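Local atomic coordinates of transcriptional regulator (Pyrococcus horikoshii, PDB entry 1UDD), a protein that is a TenA homologue of the all-helical TENA/THI-4/PQQC family, named as a transcriptional regulator, that assembles from four copies of one chain. Residues L44-Y49 with T104-N110; L53-A58 with L75-V80; V59-A64 with A121-I126; C136-A141 with Y171-V175. All coordinates share one frame. Numbering follows the deposited sequence.

Interaction 1 of 4, residues L44-Y49 with T104-N110; sequences LQDFNY and TEPTLVN
In this all-helical TenA-type fold, a kinked turn of helix 36-63 receives the extended lead-in (Thr104-Thr107) and N-terminal turn of helix 108-123. The CA register runs Leu44-Thr104 (6.6 Å), Gln45-Pro106 (6.0 Å) and Tyr49-Asn110 (7.1 Å). Leu44 comes first, its CG 3.4 Å from Thr104 OG1, a hydroxyl that hydrogen-bonds to Asp100 O. Gln45, folded m,m, is the centre: its amide bonds the backbone at Glu105 O (from NE2, 3.1 Å) and Thr107 N (to OE1, 2.9 Å), and OE1 accepts from the Asn110 side chain besides (ND2, 3.1 Å). Thr107 is the N-cap, its OG1 weakly accepting from Asn110 N (3.3 Å). Gln45 O takes a second bond from Asn110 ND2 (2.8 Å). At this kink Phe47 N makes just a weak bond to Leu44 O (3.4 Å). Asn48, chi1 t, rests CG against Pro106 CG at 3.8 Å and donates from ND2 to Asn110 OD1 (2.8 Å). Tyr49 OH is hydrogen-bonded to Glu204 of helix 190-213, while Tyr49 N lies 4.1 Å from Asn110 OD1.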
loop_
_atom_site.group_PDB
_atom_site.type_symbol
_atom_site.label_atom_id
_atom_site.label_comp_id
_atom_site.label_asym_id
_atom_site.label_seq_id
_atom_site.Cartn_x
_atom_site.Cartn_y
_atom_site.Cartn_z
ATOM N N LEU A 44 8.788 -28.027 1.126
ATOM C CA LEU A 44 7.468 -27.744 0.570
ATOM C C LEU A 44 6.923 -26.412 1.089
ATOM O O LEU A 44 6.423 -25.594 0.313
ATOM C CB LEU A 44 6.495 -28.874 0.917
ATOM C CG LEU A 44 6.126 -29.855 -0.205
ATOM C CD1 LEU A 44 7.373 -30.317 -0.931
ATOM C CD2 LEU A 44 5.371 -31.048 0.386
ATOM N N GLN A 45 7.020 -26.198 2.399
ATOM C CA GLN A 45 6.541 -24.967 3.008
ATOM C C GLN A 45 7.366 -23.755 2.547
ATOM O O GLN A 45 6.946 -22.613 2.741
ATOM C CB GLN A 45 6.607 -25.072 4.533
ATOM C CG GLN A 45 5.630 -26.048 5.172
ATOM C CD GLN A 45 4.184 -25.596 5.071
ATOM O OE1 GLN A 45 3.828 -24.494 5.500
ATOM N NE2 GLN A 45 3.335 -26.454 4.507
ATOM N N ASP A 46 8.523 -24.001 1.931
ATOM C CA ASP A 46 9.377 -22.915 1.462
ATOM C C ASP A 46 8.872 -22.133 0.258
ATOM O O ASP A 46 9.324 -21.008 0.029
ATOM C CB ASP A 46 10.788 -23.411 1.148
ATOM C CG ASP A 46 11.584 -23.713 2.395
ATOM O OD1 ASP A 46 11.373 -23.036 3.424
ATOM O OD2 ASP A 46 12.431 -24.626 2.346
ATOM N N PHE A 47 7.962 -22.707 -0.529
ATOM C CA PHE A 47 7.460 -21.966 -1.683
ATOM C C PHE A 47 6.800 -20.669 -1.222
ATOM O O PHE A 47 7.130 -19.578 -1.691
ATOM C CB PHE A 47 6.431 -22.773 -2.468
ATOM C CG PHE A 47 5.891 -22.038 -3.648
ATOM C CD1 PHE A 47 6.710 -21.762 -4.740
ATOM C CD2 PHE A 47 4.570 -21.591 -3.665
ATOM C CE1 PHE A 47 6.219 -21.045 -5.840
ATOM C CE2 PHE A 47 4.068 -20.873 -4.760
ATOM C CZ PHE A 47 4.898 -20.601 -5.848
ATOM N N ASN A 48 5.866 -20.804 -0.294
ATOM C CA ASN A 48 5.151 -19.661 0.233
ATOM C C ASN A 48 6.105 -18.634 0.840
ATOM O O ASN A 48 5.822 -17.434 0.835
ATOM C CB ASN A 48 4.157 -20.112 1.291
ATOM C CG ASN A 48 3.153 -19.044 1.610
ATOM O OD1 ASN A 48 2.404 -18.615 0.732
ATOM N ND2 ASN A 48 3.129 -18.593 2.865
ATOM N N TYR A 49 7.223 -19.119 1.371
ATOM C CA TYR A 49 8.235 -18.271 1.983
ATOM C C TYR A 49 8.943 -17.506 0.861
ATOM O O TYR A 49 9.173 -16.299 0.958
ATOM C CB TYR A 49 9.226 -19.156 2.758
ATOM C CG TYR A 49 10.153 -18.435 3.728
ATOM C CD1 TYR A 49 10.469 -19.008 4.966
ATOM C CD2 TYR A 49 10.758 -17.221 3.394
ATOM C CE1 TYR A 49 11.366 -18.395 5.846
ATOM C CE2 TYR A 49 11.659 -16.600 4.269
ATOM C CZ TYR A 49 11.956 -17.196 5.489
ATOM O OH TYR A 49 12.866 -16.611 6.338
ATOM N N THR A 104 0.884 -27.068 -2.207
ATOM C CA THR A 104 0.986 -27.272 -0.758
ATOM C C THR A 104 0.289 -26.189 0.059
ATOM O O THR A 104 0.463 -24.996 -0.191
ATOM C CB THR A 104 2.459 -27.356 -0.303
ATOM O OG1 THR A 104 3.039 -28.559 -0.812
ATOM C CG2 THR A 104 2.558 -27.366 1.213
ATOM N N GLU A 105 -0.499 -26.615 1.039
ATOM C CA GLU A 105 -1.209 -25.683 1.908
ATOM C C GLU A 105 -0.217 -25.150 2.941
ATOM O O GLU A 105 0.385 -25.922 3.677
ATOM C CB GLU A 105 -2.356 -26.392 2.631
ATOM C CG GLU A 105 -2.882 -25.600 3.827
ATOM C CD GLU A 105 -3.758 -26.424 4.767
ATOM O OE1 GLU A 105 -3.389 -27.583 5.075
ATOM O OE2 GLU A 105 -4.806 -25.906 5.212
ATOM N N PRO A 106 -0.029 -23.821 3.005
ATOM C CA PRO A 106 0.914 -23.264 3.981
ATOM C C PRO A 106 0.330 -23.321 5.388
ATOM O O PRO A 106 -0.841 -23.020 5.587
ATOM C CB PRO A 106 1.104 -21.822 3.501
ATOM C CG PRO A 106 0.717 -21.874 2.035
ATOM C CD PRO A 106 -0.475 -22.782 2.062
ATOM N N THR A 107 1.134 -23.714 6.369
ATOM C CA THR A 107 0.633 -23.763 7.737
ATOM C C THR A 107 0.264 -22.337 8.131
ATOM O O THR A 107 0.622 -21.388 7.436
ATOM C CB THR A 107 1.702 -24.273 8.721
ATOM O OG1 THR A 107 2.884 -23.467 8.594
ATOM C CG2 THR A 107 2.041 -25.738 8.440
ATOM N N LEU A 108 -0.444 -22.193 9.243
ATOM C CA LEU A 108 -0.847 -20.886 9.733
ATOM C C LEU A 108 0.415 -20.052 10.004
ATOM O O LEU A 108 0.496 -18.887 9.611
ATOM C CB LEU A 108 -1.676 -21.061 11.010
ATOM C CG LEU A 108 -2.415 -19.882 11.641
ATOM C CD1 LEU A 108 -1.483 -19.102 12.522
ATOM C CD2 LEU A 108 -3.008 -19.005 10.556
ATOM N N VAL A 109 1.399 -20.667 10.659
ATOM C CA VAL A 109 2.668 -19.999 10.989
ATOM C C VAL A 109 3.328 -19.399 9.747
ATOM O O VAL A 109 3.794 -18.263 9.767
ATOM C CB VAL A 109 3.666 -20.984 11.660
ATOM C CG1 VAL A 109 5.005 -20.300 11.903
ATOM C CG2 VAL A 109 3.099 -21.463 12.973
ATOM N N ASN A 110 3.351 -20.173 8.670
ATOM C CA ASN A 110 3.928 -19.748 7.398
ATOM C C ASN A 110 3.228 -18.485 6.894
ATOM O O ASN A 110 3.863 -17.451 6.669
ATOM C CB ASN A 110 3.752 -20.858 6.366
ATOM C CG ASN A 110 4.626 -20.667 5.153
ATOM O OD1 ASN A 110 4.930 -19.537 4.755
ATOM N ND2 ASN A 110 5.027 -21.774 4.543
#

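Interaction 2 of 4, residues L53-A58 with L75-V80; sequences LTRALA and LARDEV
Two helices joined by a short connection form an antiparallel helical hairpin here: the axes of 53-58 and 75-79 approach to 8.7 Å at a signed crossing angle of -161°. The backbones come nearest at Thr54 and Ala76, CA to CA 4.9 Å, where Ala76 has only a methyl to fit in. Leu75 (t,p) begins the second segment, with Leu57 CD1 4.1 Å from its CG. Ala76 follows: its CB lies 3.7 Å from Leu57 CB, and its O is 3.7 Å from Thr54 CG2. Arg77 and Asp78 take no part in the contact and pair with each other, Arg77 NH1 to Asp78 OD1 at 3.1 Å; Arg77 also forms a salt bridge with Glu74 of the third subunit. Glu79 then lies over the opposing helix, its CB 3.1 Å from Thr54 OG1 and its OE1 3.5 Å from Leu53 CD2. Val80, where the backbone leaves helical angles (-96/13), places CG1 3.2 Å from Thr54 OG1. That hydroxyl, with Thr54 at chi1 m, bonds back to Leu50 O in its own helix. With its polarity satisfied there, Thr54 can pack like an apolar residue, and between these two segments the contact is van der Waals packing.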
loop_
_atom_site.group_PDB
_atom_site.type_symbol
_atom_site.label_atom_id
_atom_site.label_comp_id
_atom_site.label_asym_id
_atom_site.label_seq_id
_atom_site.Cartn_x
_atom_site.Cartn_y
_atom_site.Cartn_z
ATOM N N LEU A 53 8.696 -13.544 0.649
ATOM C CA LEU A 53 9.901 -12.728 0.764
ATOM C C LEU A 53 9.921 -11.786 -0.438
ATOM O O LEU A 53 10.280 -10.616 -0.331
ATOM C CB LEU A 53 11.135 -13.622 0.753
ATOM C CG LEU A 53 12.450 -13.091 1.328
ATOM C CD1 LEU A 53 12.265 -12.793 2.811
ATOM C CD2 LEU A 53 13.565 -14.139 1.131
ATOM N N THR A 54 9.527 -12.313 -1.590
ATOM C CA THR A 54 9.486 -11.525 -2.820
ATOM C C THR A 54 8.476 -10.375 -2.737
ATOM O O THR A 54 8.789 -9.250 -3.119
ATOM C CB THR A 54 9.147 -12.423 -4.017
ATOM O OG1 THR A 54 10.168 -13.419 -4.145
ATOM C CG2 THR A 54 9.082 -11.625 -5.297
ATOM N N ARG A 55 7.272 -10.653 -2.235
ATOM C CA ARG A 55 6.249 -9.615 -2.115
ATOM C C ARG A 55 6.709 -8.489 -1.222
ATOM O O ARG A 55 6.515 -7.316 -1.547
ATOM C CB ARG A 55 4.938 -10.156 -1.520
ATOM C CG ARG A 55 4.093 -10.972 -2.465
ATOM C CD ARG A 55 2.754 -11.412 -1.829
ATOM N NE ARG A 55 2.266 -12.575 -2.553
ATOM C CZ ARG A 55 1.774 -12.517 -3.779
ATOM N NH1 ARG A 55 1.685 -11.345 -4.390
ATOM N NH2 ARG A 55 1.449 -13.635 -4.420
ATOM N N ALA A 56 7.302 -8.836 -0.082
ATOM C CA ALA A 56 7.739 -7.803 0.849
ATOM C C ALA A 56 8.867 -6.968 0.234
ATOM O O ALA A 56 8.884 -5.740 0.377
ATOM C CB ALA A 56 8.174 -8.433 2.192
ATOM N N LEU A 57 9.789 -7.623 -0.471
ATOM C CA LEU A 57 10.873 -6.884 -1.104
ATOM C C LEU A 57 10.334 -5.927 -2.153
ATOM O O LEU A 57 10.842 -4.808 -2.293
ATOM C CB LEU A 57 11.883 -7.831 -1.748
ATOM C CG LEU A 57 12.812 -8.508 -0.728
ATOM C CD1 LEU A 57 13.561 -9.678 -1.381
ATOM C CD2 LEU A 57 13.768 -7.485 -0.162
ATOM N N ALA A 58 9.298 -6.358 -2.880
ATOM C CA ALA A 58 8.720 -5.509 -3.915
ATOM C C ALA A 58 8.131 -4.241 -3.270
ATOM O O ALA A 58 8.367 -3.138 -3.746
ATOM C CB ALA A 58 7.635 -6.273 -4.691
ATOM N N LEU A 75 17.018 -8.002 -5.927
ATOM C CA LEU A 75 16.977 -9.034 -4.905
ATOM C C LEU A 75 15.615 -9.743 -4.967
ATOM O O LEU A 75 15.523 -10.970 -4.811
ATOM C CB LEU A 75 17.180 -8.373 -3.538
ATOM C CG LEU A 75 17.570 -9.182 -2.302
ATOM C CD1 LEU A 75 18.856 -9.962 -2.570
ATOM C CD2 LEU A 75 17.768 -8.215 -1.128
ATOM N N ALA A 76 14.559 -8.966 -5.198
ATOM C CA ALA A 76 13.216 -9.531 -5.281
ATOM C C ALA A 76 13.144 -10.397 -6.534
ATOM O O ALA A 76 12.571 -11.484 -6.513
ATOM C CB ALA A 76 12.178 -8.422 -5.356
ATOM N N ARG A 77 13.738 -9.897 -7.615
ATOM C CA ARG A 77 13.758 -10.583 -8.907
ATOM C C ARG A 77 14.500 -11.921 -8.797
ATOM O O ARG A 77 14.019 -12.940 -9.276
ATOM C CB ARG A 77 14.411 -9.672 -9.958
ATOM C CG ARG A 77 14.524 -10.263 -11.352
ATOM C CD ARG A 77 15.853 -10.971 -11.519
ATOM N NE ARG A 77 16.047 -11.460 -12.876
ATOM C CZ ARG A 77 17.194 -11.953 -13.331
ATOM N NH1 ARG A 77 18.253 -12.022 -12.534
ATOM N NH2 ARG A 77 17.285 -12.372 -14.585
ATOM N N ASP A 78 15.655 -11.915 -8.138
ATOM C CA ASP A 78 16.427 -13.131 -7.953
ATOM C C ASP A 78 15.675 -14.159 -7.128
ATOM O O ASP A 78 15.814 -15.358 -7.361
ATOM C CB ASP A 78 17.755 -12.823 -7.282
ATOM C CG ASP A 78 18.707 -12.096 -8.197
ATOM O OD1 ASP A 78 18.377 -11.918 -9.390
ATOM O OD2 ASP A 78 19.788 -11.707 -7.718
ATOM N N GLU A 79 14.890 -13.706 -6.159
ATOM C CA GLU A 79 14.127 -14.646 -5.341
ATOM C C GLU A 79 13.203 -15.472 -6.213
ATOM O O GLU A 79 13.086 -16.674 -6.026
ATOM C CB GLU A 79 13.250 -13.937 -4.306
ATOM C CG GLU A 79 13.847 -13.806 -2.922
ATOM C CD GLU A 79 14.294 -15.128 -2.335
ATOM O OE1 GLU A 79 13.451 -15.950 -1.903
ATOM O OE2 GLU A 79 15.511 -15.341 -2.311
ATOM N N VAL A 80 12.536 -14.824 -7.161
ATOM C CA VAL A 80 11.585 -15.531 -8.015
ATOM C C VAL A 80 12.090 -16.008 -9.364
ATOM O O VAL A 80 11.307 -16.404 -10.208
ATOM C CB VAL A 80 10.303 -14.700 -8.217
ATOM C CG1 VAL A 80 9.468 -14.750 -6.958
ATOM C CG2 VAL A 80 10.652 -13.268 -8.575
#

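Interaction 3 of 4, residues V59-A64 with A121-I126; sequences VISSKA and AYKGNI
The apolar centre is Ala121, whose CB meets Ile60 CG1 at 3.7 Å and Val59 CG1 at 4.0 Å; the Ile60 and Ala121 CA atoms stand 5.5 Å apart. Beside it Ile126 (chi1 p) packs its CB 4.2 Å from Ile60 CG2 and its CG2 4.1 Å from Ala64 CB. Farther out, Lys63 (m,t,p,t) runs across to where helix 108-123 ends. Its NZ donates to Ala121 O (2.8 Å), Tyr122 O (2.8 Å) and Gly124 O (2.9 Å), so one ammonium gathers three carbonyl oxygens at and just past the end of that helix. Gly124 leaves helical angles (-106/174), and Asn125 is the N-cap of the next helix, 126-146. Tyr122 OH is hydrogen-bonded to Ser62 of the fourth subunit. The contact lies at the tetramer interface, Val59 and Tyr122 packing on Tyr122 and Val59 of the second subunit. It joins the C-terminal ends of helices 36-63 and 108-123, with Ile60 also covered by Leu72 of helix 68-79 and by Leu130 and Leu133 of helix 126-146.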
loop_
_atom_site.group_PDB
_atom_site.type_symbol
_atom_site.label_atom_id
_atom_site.label_comp_id
_atom_site.label_asym_id
_atom_site.label_seq_id
_atom_site.Cartn_x
_atom_site.Cartn_y
_atom_site.Cartn_z
ATOM N N VAL A 59 7.368 -4.396 -2.193
ATOM C CA VAL A 59 6.795 -3.217 -1.533
ATOM C C VAL A 59 7.910 -2.287 -1.018
ATOM O O VAL A 59 7.872 -1.073 -1.238
ATOM C CB VAL A 59 5.878 -3.610 -0.361
ATOM C CG1 VAL A 59 5.421 -2.361 0.368
ATOM C CG2 VAL A 59 4.685 -4.397 -0.880
ATOM N N ILE A 60 8.904 -2.842 -0.337
ATOM C CA ILE A 60 9.999 -2.002 0.145
ATOM C C ILE A 60 10.624 -1.257 -1.044
ATOM O O ILE A 60 10.835 -0.038 -0.997
ATOM C CB ILE A 60 11.091 -2.833 0.847
ATOM C CG1 ILE A 60 10.521 -3.470 2.113
ATOM C CG2 ILE A 60 12.295 -1.936 1.188
ATOM C CD1 ILE A 60 11.511 -4.340 2.844
ATOM N N SER A 61 10.874 -1.973 -2.132
ATOM C CA SER A 61 11.480 -1.327 -3.295
ATOM C C SER A 61 10.584 -0.233 -3.877
ATOM O O SER A 61 11.069 0.818 -4.315
ATOM C CB SER A 61 11.804 -2.352 -4.379
ATOM O OG SER A 61 10.651 -2.658 -5.127
ATOM N N SER A 62 9.278 -0.469 -3.874
ATOM C CA SER A 62 8.350 0.508 -4.427
ATOM C C SER A 62 8.381 1.861 -3.691
ATOM O O SER A 62 7.978 2.887 -4.237
ATOM C CB SER A 62 6.934 -0.067 -4.383
ATOM O OG SER A 62 6.430 -0.069 -3.055
ATOM N N LYS A 63 8.897 1.856 -2.468
ATOM C CA LYS A 63 8.942 3.047 -1.625
ATOM C C LYS A 63 10.337 3.644 -1.462
ATOM O O LYS A 63 10.499 4.785 -1.035
ATOM C CB LYS A 63 8.366 2.691 -0.249
ATOM C CG LYS A 63 6.965 2.086 -0.347
ATOM C CD LYS A 63 6.519 1.395 0.954
ATOM C CE LYS A 63 6.409 2.343 2.137
ATOM N NZ LYS A 63 5.873 1.612 3.339
ATOM N N ALA A 64 11.339 2.867 -1.823
ATOM C CA ALA A 64 12.705 3.294 -1.688
ATOM C C ALA A 64 13.133 4.326 -2.719
ATOM O O ALA A 64 12.500 4.515 -3.756
ATOM C CB ALA A 64 13.617 2.077 -1.756
ATOM N N ALA A 121 6.506 -4.063 5.752
ATOM C CA ALA A 121 7.012 -3.331 4.594
ATOM C C ALA A 121 6.021 -2.209 4.230
ATOM O O ALA A 121 6.409 -1.105 3.849
ATOM C CB ALA A 121 7.159 -4.275 3.414
ATOM N N TYR A 122 4.734 -2.511 4.346
ATOM C CA TYR A 122 3.702 -1.549 4.013
ATOM C C TYR A 122 3.585 -0.390 4.996
ATOM O O TYR A 122 3.559 0.774 4.602
ATOM C CB TYR A 122 2.331 -2.247 3.889
ATOM C CG TYR A 122 1.192 -1.255 3.801
ATOM C CD1 TYR A 122 0.525 -0.839 4.947
ATOM C CD2 TYR A 122 0.863 -0.638 2.581
ATOM C CE1 TYR A 122 -0.436 0.170 4.897
ATOM C CE2 TYR A 122 -0.088 0.380 2.520
ATOM C CZ TYR A 122 -0.736 0.782 3.687
ATOM O OH TYR A 122 -1.667 1.806 3.664
ATOM N N LYS A 123 3.510 -0.689 6.277
ATOM C CA LYS A 123 3.348 0.397 7.220
ATOM C C LYS A 123 4.576 1.177 7.627
ATOM O O LYS A 123 4.447 2.345 7.992
ATOM C CB LYS A 123 2.606 -0.077 8.468
ATOM C CG LYS A 123 3.152 -1.304 9.098
ATOM C CD LYS A 123 2.250 -1.733 10.237
ATOM C CE LYS A 123 2.734 -3.034 10.831
ATOM N NZ LYS A 123 2.068 -3.297 12.124
ATOM N N GLY A 124 5.761 0.584 7.513
ATOM C CA GLY A 124 6.954 1.298 7.957
ATOM C C GLY A 124 7.831 1.833 6.863
ATOM O O GLY A 124 7.568 1.561 5.683
ATOM N N ASN A 125 8.858 2.602 7.242
ATOM C CA ASN A 125 9.810 3.149 6.272
ATOM C C ASN A 125 10.667 1.977 5.748
ATOM O O ASN A 125 10.443 0.819 6.146
ATOM C CB ASN A 125 10.702 4.227 6.920
ATOM C CG ASN A 125 11.386 3.749 8.201
ATOM O OD1 ASN A 125 11.848 2.607 8.288
ATOM N ND2 ASN A 125 11.461 4.638 9.201
ATOM N N ILE A 126 11.648 2.248 4.885
ATOM C CA ILE A 126 12.453 1.157 4.327
ATOM C C ILE A 126 13.308 0.426 5.352
ATOM O O ILE A 126 13.469 -0.797 5.279
ATOM C CB ILE A 126 13.366 1.634 3.184
ATOM C CG1 ILE A 126 14.546 2.406 3.742
ATOM C CG2 ILE A 126 12.566 2.508 2.230
ATOM C CD1 ILE A 126 15.766 2.367 2.855
#

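Interaction 4 of 4, residues C136-A141 with Y171-V175; sequences CFWSYA and YLNLV
Within the helical bundle of the TenA fold, helix 126-146 and helix 169-183 cross obliquely through segments 136-141 and 171-175: closest axis approach 9.7 Å, signed crossing angle -140°. Both segments are helical throughout, and the CA register pairs Trp138 with Val175 (5.9 Å) and Ala141 with Leu172 (6.9 Å). Phe137, Tyr171 and Val175 bury the most surface. Phe137, chi1 m, sets CE2 3.8 Å from Leu174 CD2, and its CB is 4.3 Å from Val175 CG2. Val175 (chi1 t) enters between neighbouring turns of the opposite helix: CG1 touches Trp138 CA at 3.7 Å and CB at 3.9 Å, while CG2 reaches Phe137 O at 3.7 Å and Ala141 CB at 4.4 Å. Tyr171, with chi1 t, stretches its ring across the gap, and Ala141 CB meets the ring edge at CE2, 3.7 Å away. Ala141 CB also touches Leu172 CD2 at 4.1 Å, its small size letting the ring and leucine come close. Around them, Tyr166 packs edge-to-face with both Tyr171 and Tyr140, and Tyr140 OH bonds to Tyr42 of helix 36-63. Trp138 leads its indole away from this crossing, edge-to-face with Trp17 and in a cation-pi contact with Arg179. One polar link ties the two segments together: Tyr171 OH donates to Phe137 O at 2.7 Å.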
loop_
_atom_site.group_PDB
_atom_site.type_symbol
_atom_site.label_atom_id
_atom_site.label_comp_id
_atom_site.label_asym_id
_atom_site.label_seq_id
_atom_site.Cartn_x
_atom_site.Cartn_y
_atom_site.Cartn_z
ATOM N N CYS A 136 15.424 -13.195 8.886
ATOM C CA CYS A 136 15.430 -14.207 7.821
ATOM C C CYS A 136 16.820 -14.404 7.231
ATOM O O CYS A 136 17.445 -15.449 7.417
ATOM C CB CYS A 136 14.476 -13.819 6.692
ATOM S SG CYS A 136 14.839 -14.682 5.129
ATOM N N PHE A 137 17.303 -13.393 6.519
ATOM C CA PHE A 137 18.617 -13.464 5.879
ATOM C C PHE A 137 19.770 -13.756 6.855
ATOM O O PHE A 137 20.586 -14.643 6.616
ATOM C CB PHE A 137 18.927 -12.152 5.135
ATOM C CG PHE A 137 18.113 -11.936 3.880
ATOM C CD1 PHE A 137 16.828 -11.411 3.943
ATOM C CD2 PHE A 137 18.650 -12.230 2.627
ATOM C CE1 PHE A 137 16.088 -11.177 2.771
ATOM C CE2 PHE A 137 17.921 -12.000 1.453
ATOM C CZ PHE A 137 16.640 -11.473 1.526
ATOM N N TRP A 138 19.810 -13.024 7.964
ATOM C CA TRP A 138 20.888 -13.154 8.943
ATOM C C TRP A 138 20.945 -14.469 9.724
ATOM O O TRP A 138 22.005 -15.091 9.801
ATOM C CB TRP A 138 20.841 -11.956 9.898
ATOM C CG TRP A 138 22.076 -11.738 10.728
ATOM C CD1 TRP A 138 23.248 -12.458 10.691
ATOM C CD2 TRP A 138 22.255 -10.734 11.733
ATOM N NE1 TRP A 138 24.140 -11.962 11.618
ATOM C CE2 TRP A 138 23.557 -10.903 12.270
ATOM C CE3 TRP A 138 21.438 -9.706 12.239
ATOM C CZ2 TRP A 138 24.062 -10.078 13.287
ATOM C CZ3 TRP A 138 21.943 -8.884 13.254
ATOM C CH2 TRP A 138 23.244 -9.077 13.764
ATOM N N SER A 139 19.821 -14.900 10.290
ATOM C CA SER A 139 19.807 -16.141 11.046
ATOM C C SER A 139 20.218 -17.365 10.221
ATOM O O SER A 139 20.845 -18.266 10.745
ATOM C CB SER A 139 18.424 -16.392 11.653
ATOM O OG SER A 139 17.489 -16.782 10.665
ATOM N N TYR A 140 19.860 -17.407 8.943
ATOM C CA TYR A 140 20.219 -18.554 8.114
ATOM C C TYR A 140 21.730 -18.658 7.951
ATOM O O TYR A 140 22.284 -19.760 7.876
ATOM C CB TYR A 140 19.532 -18.470 6.740
ATOM C CG TYR A 140 18.180 -19.163 6.713
ATOM C CD1 TYR A 140 17.138 -18.755 7.557
ATOM C CD2 TYR A 140 17.971 -20.283 5.904
ATOM C CE1 TYR A 140 15.920 -19.464 7.597
ATOM C CE2 TYR A 140 16.772 -20.993 5.941
ATOM C CZ TYR A 140 15.755 -20.585 6.783
ATOM O OH TYR A 140 14.586 -21.313 6.816
ATOM N N ALA A 141 22.397 -17.514 7.902
ATOM C CA ALA A 141 23.845 -17.507 7.784
ATOM C C ALA A 141 24.468 -17.875 9.128
ATOM O O ALA A 141 25.433 -18.641 9.174
ATOM C CB ALA A 141 24.334 -16.129 7.334
ATOM N N TYR A 171 26.604 -15.007 -0.160
ATOM C CA TYR A 171 25.470 -14.946 0.745
ATOM C C TYR A 171 25.835 -14.098 1.948
ATOM O O TYR A 171 25.037 -13.280 2.412
ATOM C CB TYR A 171 25.052 -16.340 1.208
ATOM C CG TYR A 171 23.759 -16.281 1.984
ATOM C CD1 TYR A 171 22.541 -16.111 1.325
ATOM C CD2 TYR A 171 23.767 -16.245 3.381
ATOM C CE1 TYR A 171 21.356 -15.894 2.037
ATOM C CE2 TYR A 171 22.596 -16.026 4.100
ATOM C CZ TYR A 171 21.396 -15.846 3.425
ATOM O OH TYR A 171 20.255 -15.578 4.139
ATOM N N LEU A 172 27.055 -14.295 2.441
ATOM C CA LEU A 172 27.552 -13.547 3.583
ATOM C C LEU A 172 27.676 -12.065 3.265
ATOM O O LEU A 172 27.428 -11.211 4.123
ATOM C CB LEU A 172 28.917 -14.078 4.014
ATOM C CG LEU A 172 28.924 -15.459 4.668
ATOM C CD1 LEU A 172 30.362 -15.857 5.004
ATOM C CD2 LEU A 172 28.073 -15.419 5.929
ATOM N N ASN A 173 28.068 -11.753 2.034
ATOM C CA ASN A 173 28.226 -10.358 1.656
ATOM C C ASN A 173 26.876 -9.681 1.505
ATOM O O ASN A 173 26.751 -8.498 1.791
ATOM C CB ASN A 173 29.052 -10.246 0.370
ATOM C CG ASN A 173 30.550 -10.408 0.626
ATOM O OD1 ASN A 173 31.350 -10.486 -0.305
ATOM N ND2 ASN A 173 30.933 -10.443 1.904
ATOM N N LEU A 174 25.874 -10.444 1.070
ATOM C CA LEU A 174 24.518 -9.926 0.903
ATOM C C LEU A 174 23.948 -9.538 2.274
ATOM O O LEU A 174 23.411 -8.439 2.452
ATOM C CB LEU A 174 23.613 -10.981 0.253
ATOM C CG LEU A 174 22.108 -10.680 0.327
ATOM C CD1 LEU A 174 21.818 -9.352 -0.368
ATOM C CD2 LEU A 174 21.303 -11.810 -0.307
ATOM N N VAL A 175 24.054 -10.438 3.240
ATOM C CA VAL A 175 23.568 -10.131 4.583
ATOM C C VAL A 175 24.341 -8.916 5.107
ATOM O O VAL A 175 23.764 -8.012 5.727
ATOM C CB VAL A 175 23.780 -11.318 5.543
ATOM C CG1 VAL A 175 23.176 -10.998 6.906
ATOM C CG2 VAL A 175 23.155 -12.573 4.952
#

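In the fold
Helix 36-63 is shared by interactions 1, 2 and 3, which follow one another along it; the centres of 1 and 2 lie 16 Å apart, those of 2 and 3 13 Å. Helix 108-123 recurs at both ends, in 1 at its start and in 3 at its finish, with 23 Å between centres. Interactions 2 and 3 touch through Ala56 O and Ala121 CB (3.8 Å), and both meet the third subunit. Interaction 4 joins the same core from helix 126-146: Cys136 SG lies 3.0 Å from Tyr49 OH of interaction 1 and 3.9 Å from Leu53 CD1 of interaction 2, while Leu174 CD1 reaches Leu75 CD1 at 3.7 Å. No other subunit touches interaction 4.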